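PDB 5OWU: importin subunit beta-1 from Saccharomyces cerevisiae, which carries proteins into the nucleus together with importin alpha, the adaptor that recognises the classical nuclear localization signal of the cargo. Local coordinates for residues R517-F521 against E571-I576; L503-A507 against A520-L524; I477-E482 against T526-Y530; V409-P414 against S445-H451. All blocks are in the same frame, centred on the assembly; numbering follows the deposited sequence. Where two conformers were deposited one is given.

Contact 1: R517-F521 against E571-I576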
loop_
_atom_site.group_PDB
_atom_site.type_symbol
_atom_site.label_atom_id
_atom_site.label_comp_id
_atom_site.label_asym_id
_atom_site.label_seq_id
_atom_site.Cartn_x
_atom_site.Cartn_y
_atom_site.Cartn_z
ATOM N N ARG A 517 -24.360 8.088 -4.464
ATOM C CA ARG A 517 -24.301 9.146 -5.468
ATOM C C ARG A 517 -22.908 9.245 -6.089
ATOM O O ARG A 517 -22.763 9.254 -7.319
ATOM C CB ARG A 517 -24.727 10.476 -4.838
ATOM C CG ARG A 517 -24.747 11.653 -5.802
ATOM C CD ARG A 517 -25.385 12.876 -5.147
ATOM N NE ARG A 517 -24.595 13.397 -4.034
ATOM C CZ ARG A 517 -25.047 14.273 -3.139
ATOM N NH1 ARG A 517 -26.291 14.719 -3.211
ATOM N NH2 ARG A 517 -24.256 14.708 -2.163
ATOM N N ALA A 518 -21.869 9.288 -5.251
ATOM C CA ALA A 518 -20.500 9.315 -5.762
ATOM C C ALA A 518 -20.212 8.115 -6.658
ATOM O O ALA A 518 -19.602 8.259 -7.730
ATOM C CB ALA A 518 -19.511 9.356 -4.596
ATOM N N SER A 519 -20.647 6.921 -6.240
ATOM C CA SER A 519 -20.450 5.736 -7.066
ATOM C C SER A 519 -21.095 5.918 -8.430
ATOM O O SER A 519 -20.502 5.560 -9.460
ATOM C CB SER A 519 -21.013 4.504 -6.354
ATOM O OG SER A 519 -20.283 4.262 -5.163
ATOM N N ALA A 520 -22.292 6.513 -8.468
ATOM C CA ALA A 520 -22.931 6.739 -9.759
ATOM C C ALA A 520 -22.078 7.662 -10.614
ATOM O O ALA A 520 -21.859 7.398 -11.804
ATOM C CB ALA A 520 -24.331 7.317 -9.570
ATOM N N PHE A 521 -21.542 8.728 -10.009
ATOM C CA PHE A 521 -20.680 9.615 -10.782
ATOM C C PHE A 521 -19.467 8.854 -11.293
ATOM O O PHE A 521 -19.068 9.014 -12.457
ATOM C CB PHE A 521 -20.264 10.820 -9.941
ATOM C CG PHE A 521 -21.280 11.936 -9.946
ATOM C CD1 PHE A 521 -21.394 12.775 -11.044
ATOM C CD2 PHE A 521 -22.108 12.148 -8.857
ATOM C CE1 PHE A 521 -22.317 13.807 -11.056
ATOM C CE2 PHE A 521 -23.033 13.175 -8.867
ATOM C CZ PHE A 521 -23.136 14.007 -9.976
ATOM N N GLU A 571 -17.954 17.230 -1.705
ATOM C CA GLU A 571 -17.745 15.935 -2.358
ATOM C C GLU A 571 -18.568 15.823 -3.636
ATOM O O GLU A 571 -18.086 15.298 -4.645
ATOM C CB GLU A 571 -18.092 14.797 -1.394
ATOM C CG GLU A 571 -18.165 13.390 -2.021
ATOM C CD GLU A 571 -16.808 12.856 -2.455
ATOM O OE1 GLU A 571 -15.790 13.535 -2.204
ATOM O OE2 GLU A 571 -16.762 11.753 -3.051
ATOM N N LEU A 572 -19.810 16.321 -3.618
ATOM C CA LEU A 572 -20.637 16.293 -4.824
ATOM C C LEU A 572 -20.021 17.130 -5.939
ATOM O O LEU A 572 -19.993 16.710 -7.104
ATOM C CB LEU A 572 -22.049 16.784 -4.506
ATOM C CG LEU A 572 -22.958 17.033 -5.710
ATOM C CD1 LEU A 572 -23.117 15.756 -6.558
ATOM C CD2 LEU A 572 -24.307 17.538 -5.247
ATOM N N GLN A 573 -19.529 18.325 -5.609
ATOM C CA GLN A 573 -18.907 19.154 -6.638
ATOM C C GLN A 573 -17.641 18.497 -7.174
ATOM O O GLN A 573 -17.341 18.597 -8.368
ATOM C CB GLN A 573 -18.601 20.544 -6.084
ATOM C CG GLN A 573 -19.849 21.331 -5.745
ATOM C CD GLN A 573 -19.535 22.738 -5.303
ATOM O OE1 GLN A 573 -18.728 22.949 -4.403
ATOM N NE2 GLN A 573 -20.171 23.711 -5.939
ATOM N N SER A 574 -16.885 17.826 -6.304
ATOM C CA SER A 574 -15.727 17.056 -6.750
ATOM C C SER A 574 -16.138 15.952 -7.728
ATOM O O SER A 574 -15.538 15.804 -8.799
ATOM C CB SER A 574 -15.005 16.483 -5.527
ATOM O OG SER A 574 -13.976 15.579 -5.889
ATOM N N ASN A 575 -17.169 15.171 -7.381
ATOM C CA ASN A 575 -17.667 14.137 -8.292
ATOM C C ASN A 575 -18.021 14.729 -9.647
ATOM O O ASN A 575 -17.635 14.198 -10.706
ATOM C CB ASN A 575 -18.903 13.443 -7.699
ATOM C CG ASN A 575 -18.644 12.799 -6.343
ATOM O OD1 ASN A 575 -19.581 12.588 -5.569
ATOM N ND2 ASN A 575 -17.387 12.491 -6.044
ATOM N N ILE A 576 -18.759 15.845 -9.626
ATOM C CA ILE A 576 -19.171 16.499 -10.862
ATOM C C ILE A 576 -17.953 16.923 -11.668
ATOM O O ILE A 576 -17.881 16.704 -12.880
ATOM C CB ILE A 576 -20.077 17.705 -10.549
ATOM C CG1 ILE A 576 -21.407 17.231 -9.951
ATOM C CG2 ILE A 576 -20.336 18.538 -11.808
ATOM C CD1 ILE A 576 -22.206 18.342 -9.304
HETATM O O HOH W 1 -21.689 12.825 -3.987
#
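Phe521 of helix 516-530 lays its ring against Asn575 and Leu572 of helix 563-586, and these three residues bury the greatest share of the surface between the two segments. The axes of the two segments run almost parallel, 11° apart. Asn575 crosses the ring at about a right angle, its CB 3.6 Å from Phe521 CG, while Leu572 CD1 approaches Phe521 CE2 to 3.5 Å. One face of the ring looks onto the backbone N of Ile576, set toward the rim. Leu572 turns CG anti to its own N (chi1 170°), which carries the two methyls off the helix toward segment 517-521. CD1 meets the ring, and CD2 lies over the centre of the Arg517 guanidinium, 3.9 Å above its plane, a flat surface that suits a branched aliphatic chain. The amide of Asn575 serves the polar side: its OD1 sits 3.4 Å from Ala518 CB, where a small side chain leaves it room. Asn575 OD1 also accepts from a water at 2.6 Å, and that water accepts from Arg517 NE at 3.0 Å. The amide nitrogen ND2 donates to Glu571 OE2 from above the carboxylate plane, while NH1 of Arg517 bonds the carbonyl of Arg509. Gripped at both ends, by the water and by Glu571, the Asn575 amide is fixed in its rotation and ties the polar edge to Arg517 only indirectly, leaving direct contact to apolar packing.

Contact 2: L503-A507 against A520-L524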
loop_
_atom_site.group_PDB
_atom_site.type_symbol
_atom_site.label_atom_id
_atom_site.label_comp_id
_atom_site.label_asym_id
_atom_site.label_seq_id
_atom_site.Cartn_x
_atom_site.Cartn_y
_atom_site.Cartn_z
ATOM N N LEU A 503 -27.903 5.846 -14.432
ATOM C CA LEU A 503 -26.816 6.404 -13.644
ATOM C C LEU A 503 -27.078 7.872 -13.355
ATOM O O LEU A 503 -26.856 8.338 -12.230
ATOM C CB LEU A 503 -25.486 6.207 -14.372
ATOM C CG LEU A 503 -24.942 4.769 -14.383
ATOM C CD1 LEU A 503 -23.741 4.630 -15.296
ATOM C CD2 LEU A 503 -24.569 4.348 -12.983
ATOM N N ILE A 504 -27.621 8.605 -14.336
ATOM C CA ILE A 504 -27.903 10.012 -14.075
ATOM C C ILE A 504 -28.881 10.112 -12.919
ATOM O O ILE A 504 -28.691 10.908 -11.988
ATOM C CB ILE A 504 -28.420 10.715 -15.346
ATOM C CG1 ILE A 504 -27.265 10.942 -16.326
ATOM C CG2 ILE A 504 -29.064 12.065 -14.997
ATOM C CD1 ILE A 504 -27.702 11.489 -17.679
ATOM N N GLY A 505 -29.881 9.230 -12.906
ATOM C CA GLY A 505 -30.849 9.248 -11.828
ATOM C C GLY A 505 -30.195 9.064 -10.475
ATOM O O GLY A 505 -30.542 9.751 -9.510
ATOM N N ALA A 506 -29.226 8.146 -10.387
ATOM C CA ALA A 506 -28.567 7.920 -9.107
ATOM C C ALA A 506 -27.638 9.072 -8.774
ATOM O O ALA A 506 -27.469 9.417 -7.597
ATOM C CB ALA A 506 -27.792 6.597 -9.127
ATOM N N ALA A 507 -27.055 9.698 -9.795
ATOM C CA ALA A 507 -26.218 10.859 -9.546
ATOM C C ALA A 507 -27.047 12.044 -9.083
ATOM O O ALA A 507 -26.521 12.921 -8.394
ATOM C CB ALA A 507 -25.427 11.211 -10.803
ATOM N N ALA A 520 -22.292 6.513 -8.468
ATOM C CA ALA A 520 -22.931 6.739 -9.759
ATOM C C ALA A 520 -22.078 7.662 -10.614
ATOM O O ALA A 520 -21.859 7.398 -11.804
ATOM C CB ALA A 520 -24.331 7.317 -9.570
ATOM N N PHE A 521 -21.542 8.728 -10.009
ATOM C CA PHE A 521 -20.680 9.615 -10.782
ATOM C C PHE A 521 -19.467 8.854 -11.293
ATOM O O PHE A 521 -19.068 9.014 -12.457
ATOM C CB PHE A 521 -20.264 10.820 -9.941
ATOM C CG PHE A 521 -21.280 11.936 -9.946
ATOM C CD1 PHE A 521 -21.394 12.775 -11.044
ATOM C CD2 PHE A 521 -22.108 12.148 -8.857
ATOM C CE1 PHE A 521 -22.317 13.807 -11.056
ATOM C CE2 PHE A 521 -23.033 13.175 -8.867
ATOM C CZ PHE A 521 -23.136 14.007 -9.976
ATOM N N SER A 522 -18.902 7.972 -10.462
ATOM C CA SER A 522 -17.764 7.192 -10.926
ATOM C C SER A 522 -18.147 6.363 -12.144
ATOM O O SER A 522 -17.397 6.317 -13.128
ATOM C CB SER A 522 -17.232 6.298 -9.808
ATOM O OG SER A 522 -16.075 5.609 -10.244
ATOM N N ALA A 523 -19.330 5.736 -12.117
ATOM C CA ALA A 523 -19.724 4.921 -13.259
ATOM C C ALA A 523 -19.913 5.790 -14.489
ATOM O O ALA A 523 -19.533 5.385 -15.599
ATOM C CB ALA A 523 -20.995 4.129 -12.946
ATOM N N LEU A 524 -20.414 7.017 -14.304
ATOM C CA LEU A 524 -20.542 7.908 -15.448
ATOM C C LEU A 524 -19.185 8.160 -16.082
ATOM O O LEU A 524 -19.061 8.203 -17.313
ATOM C CB LEU A 524 -21.203 9.226 -15.036
ATOM C CG LEU A 524 -22.713 9.168 -14.781
ATOM C CD1 LEU A 524 -23.196 10.537 -14.351
ATOM C CD2 LEU A 524 -23.477 8.693 -16.004
#
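Leu503 and Leu524 swing CG away from their carbonyl carbons (chi1 -73° in Leu503, much the same in Leu524), and this lets the two chains overlap, Leu524 CD2 lying 3.6 Å from Leu503 CB. The same turn in Leu503 leaves both of its methyls on Ala523, with Leu503 CD2 3.6 Å from Ala523 CB. Farther along, alanines take over because the backbones come close, Ala507 CA and Ala520 CA being 5.3 Å apart. The small methyl of Ala520 suits this approach: Ala520 CB meets Ala506 CB at 3.6 Å and lies equally near the backbone N of Ala507. Ala507 places its methyl over the face of the Phe521 ring in a CH-pi contact, CB 3.8 Å from the ring centroid and 17° off the normal. Helix 563-586 lies on the other side of the ring, which is thus held between two helices. Phe545 of helix 536-553 also touches Ile504, Ala507 and Leu524. The side chains that meet are apolar, no hydrogen bond joins the segments, and seven of the eight touching residues are buried. The axes of the two segments pass 8.7 Å apart at 142°, roughly antiparallel, as befits the helical hairpin of HEAT repeat 12.

Contact 3: I477-E482 against T526-Y530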
loop_
_atom_site.group_PDB
_atom_site.type_symbol
_atom_site.label_atom_id
_atom_site.label_comp_id
_atom_site.label_asym_id
_atom_site.label_seq_id
_atom_site.Cartn_x
_atom_site.Cartn_y
_atom_site.Cartn_z
ATOM N N ILE A 477 -22.057 -2.048 -12.927
ATOM C CA ILE A 477 -22.137 -1.465 -14.263
ATOM C C ILE A 477 -20.743 -1.142 -14.781
ATOM O O ILE A 477 -20.411 -1.423 -15.942
ATOM C CB ILE A 477 -23.051 -0.225 -14.249
ATOM C CG1 ILE A 477 -24.508 -0.661 -14.061
ATOM C CG2 ILE A 477 -22.899 0.578 -15.530
ATOM C CD1 ILE A 477 -25.454 0.467 -13.724
ATOM N N ILE A 478 -19.896 -0.568 -13.926
ATOM C CA ILE A 478 -18.511 -0.332 -14.322
ATOM C C ILE A 478 -17.885 -1.632 -14.824
ATOM O O ILE A 478 -17.305 -1.681 -15.915
ATOM C CB ILE A 478 -17.716 0.279 -13.154
ATOM C CG1 ILE A 478 -18.161 1.727 -12.938
ATOM C CG2 ILE A 478 -16.205 0.230 -13.426
ATOM C CD1 ILE A 478 -17.663 2.338 -11.631
ATOM N N ASN A 479 -18.022 -2.715 -14.049
ATOM C CA ASN A 479 -17.441 -3.996 -14.468
ATOM C C ASN A 479 -17.990 -4.452 -15.816
ATOM O O ASN A 479 -17.236 -4.910 -16.686
ATOM C CB ASN A 479 -17.705 -5.063 -13.414
ATOM C CG ASN A 479 -16.953 -4.811 -12.140
ATOM O OD1 ASN A 479 -16.101 -3.933 -12.085
ATOM N ND2 ASN A 479 -17.250 -5.593 -11.105
ATOM N N LEU A 480 -19.310 -4.364 -15.996
ATOM C CA LEU A 480 -19.911 -4.783 -17.257
ATOM C C LEU A 480 -19.310 -4.029 -18.427
ATOM O O LEU A 480 -18.924 -4.632 -19.438
ATOM C CB LEU A 480 -21.422 -4.568 -17.225
ATOM C CG LEU A 480 -22.265 -5.635 -16.545
ATOM C CD1 LEU A 480 -23.701 -5.143 -16.438
ATOM C CD2 LEU A 480 -22.199 -6.947 -17.311
ATOM N N VAL A 481 -19.247 -2.700 -18.321
ATOM C CA VAL A 481 -18.742 -1.895 -19.427
ATOM C C VAL A 481 -17.273 -2.209 -19.684
ATOM O O VAL A 481 -16.852 -2.395 -20.832
ATOM C CB VAL A 481 -18.965 -0.399 -19.140
ATOM C CG1 VAL A 481 -18.280 0.477 -20.191
ATOM C CG2 VAL A 481 -20.449 -0.103 -19.084
ATOM N N GLU A 482 -16.473 -2.281 -18.617
ATOM C CA GLU A 482 -15.044 -2.535 -18.776
ATOM C C GLU A 482 -14.788 -3.874 -19.458
ATOM O O GLU A 482 -13.917 -3.980 -20.333
ATOM C CB GLU A 482 -14.350 -2.493 -17.411
ATOM C CG GLU A 482 -14.066 -1.097 -16.890
ATOM C CD GLU A 482 -13.423 -1.107 -15.516
ATOM O OE1 GLU A 482 -13.380 -2.181 -14.879
ATOM O OE2 GLU A 482 -12.968 -0.037 -15.068
ATOM N N THR A 526 -16.685 6.079 -16.208
ATOM C CA THR A 526 -16.464 4.896 -17.030
ATOM C C THR A 526 -17.270 4.987 -18.320
ATOM O O THR A 526 -16.739 4.747 -19.414
ATOM C CB THR A 526 -16.831 3.635 -16.236
ATOM O OG1 THR A 526 -15.944 3.495 -15.120
ATOM C CG2 THR A 526 -16.738 2.390 -17.096
ATOM N N MET A 527 -18.552 5.374 -18.223
ATOM C CA MET A 527 -19.361 5.424 -19.437
ATOM C C MET A 527 -18.721 6.361 -20.445
ATOM O O MET A 527 -18.687 6.075 -21.651
ATOM C CB MET A 527 -20.789 5.882 -19.138
ATOM C CG MET A 527 -21.530 5.072 -18.106
ATOM S SD MET A 527 -21.521 3.323 -18.463
ATOM C CE MET A 527 -22.768 3.195 -19.745
ATOM N N VAL A 528 -18.185 7.482 -19.960
ATOM C CA VAL A 528 -17.563 8.436 -20.863
ATOM C C VAL A 528 -16.343 7.808 -21.510
ATOM O O VAL A 528 -16.173 7.844 -22.734
ATOM C CB VAL A 528 -17.192 9.727 -20.113
ATOM C CG1 VAL A 528 -16.344 10.643 -21.005
ATOM C CG2 VAL A 528 -18.436 10.440 -19.657
ATOM N N GLU A 529 -15.505 7.171 -20.697
ATOM C CA GLU A 529 -14.196 6.772 -21.185
ATOM C C GLU A 529 -14.297 5.631 -22.189
ATOM O O GLU A 529 -13.458 5.529 -23.088
ATOM C CB GLU A 529 -13.310 6.428 -19.992
ATOM C CG GLU A 529 -12.967 7.702 -19.183
ATOM C CD GLU A 529 -12.238 7.437 -17.880
ATOM O OE1 GLU A 529 -12.407 6.339 -17.306
ATOM O OE2 GLU A 529 -11.504 8.346 -17.424
ATOM N N TYR A 530 -15.343 4.811 -22.102
ATOM C CA TYR A 530 -15.543 3.728 -23.055
ATOM C C TYR A 530 -16.532 4.067 -24.162
ATOM O O TYR A 530 -16.809 3.207 -25.002
ATOM C CB TYR A 530 -16.004 2.464 -22.320
ATOM C CG TYR A 530 -14.884 1.789 -21.561
ATOM C CD1 TYR A 530 -14.582 2.150 -20.253
ATOM C CD2 TYR A 530 -14.114 0.803 -22.164
ATOM C CE1 TYR A 530 -13.548 1.536 -19.562
ATOM C CE2 TYR A 530 -13.078 0.187 -21.484
ATOM C CZ TYR A 530 -12.803 0.552 -20.185
ATOM O OH TYR A 530 -11.781 -0.071 -19.513
HETATM O O HOH W 2 -13.537 2.564 -15.916
#
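Segments 477-482 and 526-530 run side by side in the same direction, their helix axes 9° apart and 10.0 Å from each other. CA atoms come nearest at Ile478 and Thr526 and stand farther apart at Val481 and Met527, where Val481 meets the long Met527 chain. Val481 is central to the packing: chi1 of 172° sets CG1 opposite the backbone N, and its two methyls part between different partners. Val481 CG2 rests 3.6 Å from Met527 SD, whose flexible chain bends twice to reach it, and Val481 CG1 lies 3.7 Å from Tyr530 CB. Thr526 offers a methyl for apolar packing and a hydroxyl for water. Its CG2 faces Val481, while Thr526 OG1 packs at 3.6 Å on Ile478 CG1 and also reaches a water at 2.7 Å. That water donates to Glu482 OE2 at 2.8 Å, joining the helices through a single bridge. The aliphatic part of Glu482 leans on Tyr530, with Glu482 CG 3.6 Å from Tyr530 OH and Glu482 CA over one face of the ring, toward the rim. Tyr496 of helix 496-507 touches both Val481 and Tyr530. The second helices of HEAT repeats 11 and 12 meet here, the stacking of successive repeats that builds a HEAT solenoid.

Contact 4: V409-P414 against S445-H451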
loop_
_atom_site.group_PDB
_atom_site.type_symbol
_atom_site.label_atom_id
_atom_site.label_comp_id
_atom_site.label_asym_id
_atom_site.label_seq_id
_atom_site.Cartn_x
_atom_site.Cartn_y
_atom_site.Cartn_z
ATOM N N VAL A 409 -22.436 -20.130 -13.992
ATOM C CA VAL A 409 -23.110 -18.843 -14.110
ATOM C C VAL A 409 -24.393 -19.006 -14.906
ATOM O O VAL A 409 -25.458 -18.528 -14.503
ATOM C CB VAL A 409 -22.175 -17.801 -14.748
ATOM C CG1 VAL A 409 -22.965 -16.584 -15.232
ATOM C CG2 VAL A 409 -21.103 -17.383 -13.751
ATOM N N HIS A 410 -24.314 -19.684 -16.050
ATOM C CA HIS A 410 -25.530 -19.950 -16.810
ATOM C C HIS A 410 -26.577 -20.641 -15.940
ATOM O O HIS A 410 -27.757 -20.276 -15.965
ATOM C CB HIS A 410 -25.213 -20.805 -18.039
ATOM C CG HIS A 410 -26.375 -20.967 -18.968
ATOM N ND1 HIS A 410 -27.344 -21.930 -18.788
ATOM C CD2 HIS A 410 -26.732 -20.276 -20.076
ATOM C CE1 HIS A 410 -28.245 -21.830 -19.751
ATOM N NE2 HIS A 410 -27.896 -20.836 -20.546
ATOM N N GLN A 411 -26.161 -21.631 -15.145
ATOM C CA GLN A 411 -27.126 -22.366 -14.329
ATOM C C GLN A 411 -27.731 -21.488 -13.234
ATOM O O GLN A 411 -28.930 -21.582 -12.947
ATOM C CB GLN A 411 -26.450 -23.599 -13.720
ATOM C CG GLN A 411 -27.267 -24.330 -12.668
ATOM C CD GLN A 411 -26.585 -25.600 -12.195
ATOM O OE1 GLN A 411 -25.902 -25.612 -11.166
ATOM N NE2 GLN A 411 -26.761 -26.678 -12.950
ATOM N N ALA A 412 -26.927 -20.627 -12.611
ATOM C CA ALA A 412 -27.344 -19.925 -11.402
ATOM C C ALA A 412 -27.903 -18.531 -11.656
ATOM O O ALA A 412 -28.507 -17.948 -10.748
ATOM C CB ALA A 412 -26.163 -19.810 -10.432
ATOM N N LEU A 413 -27.727 -17.982 -12.850
ATOM C CA LEU A 413 -28.070 -16.581 -13.059
ATOM C C LEU A 413 -29.548 -16.310 -12.822
ATOM O O LEU A 413 -29.862 -15.278 -12.210
ATOM C CB LEU A 413 -27.637 -16.150 -14.466
ATOM C CG LEU A 413 -27.447 -14.661 -14.777
ATOM C CD1 LEU A 413 -26.810 -13.871 -13.643
ATOM C CD2 LEU A 413 -26.593 -14.560 -16.027
ATOM N N PRO A 414 -30.487 -17.165 -13.232
ATOM C CA PRO A 414 -31.895 -16.889 -12.888
ATOM C C PRO A 414 -32.128 -16.718 -11.394
ATOM O O PRO A 414 -32.740 -15.725 -10.978
ATOM C CB PRO A 414 -32.636 -18.103 -13.469
ATOM C CG PRO A 414 -31.767 -18.556 -14.604
ATOM C CD PRO A 414 -30.352 -18.301 -14.161
ATOM N N SER A 445 -19.865 -14.798 -19.858
ATOM C CA SER A 445 -20.787 -15.806 -19.324
ATOM C C SER A 445 -22.241 -15.343 -19.401
ATOM O O SER A 445 -23.155 -16.173 -19.297
ATOM C CB SER A 445 -20.465 -16.151 -17.858
ATOM O OG SER A 445 -20.457 -15.003 -17.019
ATOM N N ILE A 446 -22.481 -14.042 -19.551
ATOM C CA ILE A 446 -23.836 -13.504 -19.603
ATOM C C ILE A 446 -24.251 -13.406 -21.067
ATOM O O ILE A 446 -23.819 -12.504 -21.790
ATOM C CB ILE A 446 -23.919 -12.146 -18.910
ATOM C CG1 ILE A 446 -23.256 -12.214 -17.528
ATOM C CG2 ILE A 446 -25.386 -11.713 -18.807
ATOM C CD1 ILE A 446 -23.091 -10.860 -16.856
ATOM N N ASP A 447 -25.103 -14.326 -21.498
ATOM C CA ASP A 447 -25.471 -14.403 -22.903
ATOM C C ASP A 447 -26.145 -13.104 -23.343
ATOM O O ASP A 447 -27.140 -12.693 -22.728
ATOM C CB ASP A 447 -26.407 -15.587 -23.128
ATOM C CG ASP A 447 -26.765 -15.781 -24.584
ATOM O OD1 ASP A 447 -25.993 -16.458 -25.296
ATOM O OD2 ASP A 447 -27.813 -15.258 -25.021
ATOM N N PRO A 448 -25.660 -12.445 -24.405
ATOM C CA PRO A 448 -26.253 -11.152 -24.799
ATOM C C PRO A 448 -27.758 -11.185 -25.000
ATOM O O PRO A 448 -28.437 -10.209 -24.659
ATOM C CB PRO A 448 -25.521 -10.825 -26.108
ATOM C CG PRO A 448 -24.225 -11.526 -25.998
ATOM C CD PRO A 448 -24.513 -12.801 -25.259
ATOM N N GLN A 449 -28.301 -12.263 -25.563
ATOM C CA GLN A 449 -29.739 -12.335 -25.799
ATOM C C GLN A 449 -30.498 -12.851 -24.584
ATOM O O GLN A 449 -31.556 -12.314 -24.239
ATOM C CB GLN A 449 -30.040 -13.232 -27.005
ATOM C CG GLN A 449 -30.019 -12.514 -28.347
ATOM C CD GLN A 449 -28.614 -12.239 -28.840
ATOM O OE1 GLN A 449 -27.778 -13.141 -28.902
ATOM N NE2 GLN A 449 -28.345 -10.985 -29.192
ATOM N N GLN A 450 -29.965 -13.871 -23.914
ATOM C CA GLN A 450 -30.733 -14.577 -22.896
ATOM C C GLN A 450 -30.741 -13.836 -21.563
ATOM O O GLN A 450 -31.795 -13.705 -20.934
ATOM C CB GLN A 450 -30.181 -15.994 -22.722
ATOM C CG GLN A 450 -30.843 -16.776 -21.607
ATOM C CD GLN A 450 -30.617 -18.273 -21.735
ATOM O OE1 GLN A 450 -29.783 -18.724 -22.526
ATOM N NE2 GLN A 450 -31.367 -19.053 -20.963
ATOM N N HIS A 451 -29.584 -13.348 -21.107
ATOM C CA HIS A 451 -29.477 -12.841 -19.747
ATOM C C HIS A 451 -28.968 -11.413 -19.613
ATOM O O HIS A 451 -29.253 -10.780 -18.594
ATOM C CB HIS A 451 -28.570 -13.759 -18.917
ATOM C CG HIS A 451 -29.193 -15.083 -18.608
ATOM N ND1 HIS A 451 -28.524 -16.275 -18.775
ATOM C CD2 HIS A 451 -30.426 -15.401 -18.145
ATOM C CE1 HIS A 451 -29.316 -17.272 -18.427
ATOM N NE2 HIS A 451 -30.476 -16.770 -18.041
#
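Asp447 OD2 takes two backbone N-H groups, and the stronger comes from Gln450 N at 2.8 Å, met through the anti lone pair; the other, from Gln449 N, is weak. With the acceptor three residues before the donor this is an Asx motif, and it fixes the turn from which Gln450 reaches the helix segment 409-414. There Gln450 OE1 lies near the plane of the His410 ring, 3.5 Å from His410 NE2, in a weak hydrogen bond whose amide and ring planes stand nearly perpendicular. His451, at the N-cap position before helix 452-463, fills the middle. Gln450 CG sits over the centre of one face of its imidazole, and Leu413 CG over the opposite face, toward the rim. Leu413 CD2 comes within 3.6 Å of His451 CB, brought there by a chi1 of -160° that points CG away from the backbone N. His451 also points its edge at the face of His410, in an edge-to-face pair with centroids 5.6 Å apart and planes at 67°. Deeper in, the small Ser445 fits against Val409, OG 3.5 Å from Val409 CG1, and Ile446 touches Leu413. The chemistry is thus graded: aliphatic and serine contacts are buried, His451, also buried, lies between them and the exposed His410 and Gln450, and since the one direct bond between the segments is weak, packing probably does most of the holding.

In the fold
Contacts 1, 2 and 3 share helix 516-530 and follow one another along it. Contact 2, within HEAT repeat 12, is a buried interface of apolar side chains without hydrogen bonds; contacts 1 and 3 join that helix to repeats 13 and 11, are only partly buried, and each carries a water bridge along a polar flank. Phe521 links contacts 1 and 2, whose centres are 8 Å apart, while Ile478 and Met527 of contact 3 pack onto Ala523 and Leu503 of contact 2. Contact 4 pairs a helix with a loop, is largely buried but has an exposed edge, uses histidines and an Asx motif, and touches contact 3 through Ile446 and Leu480.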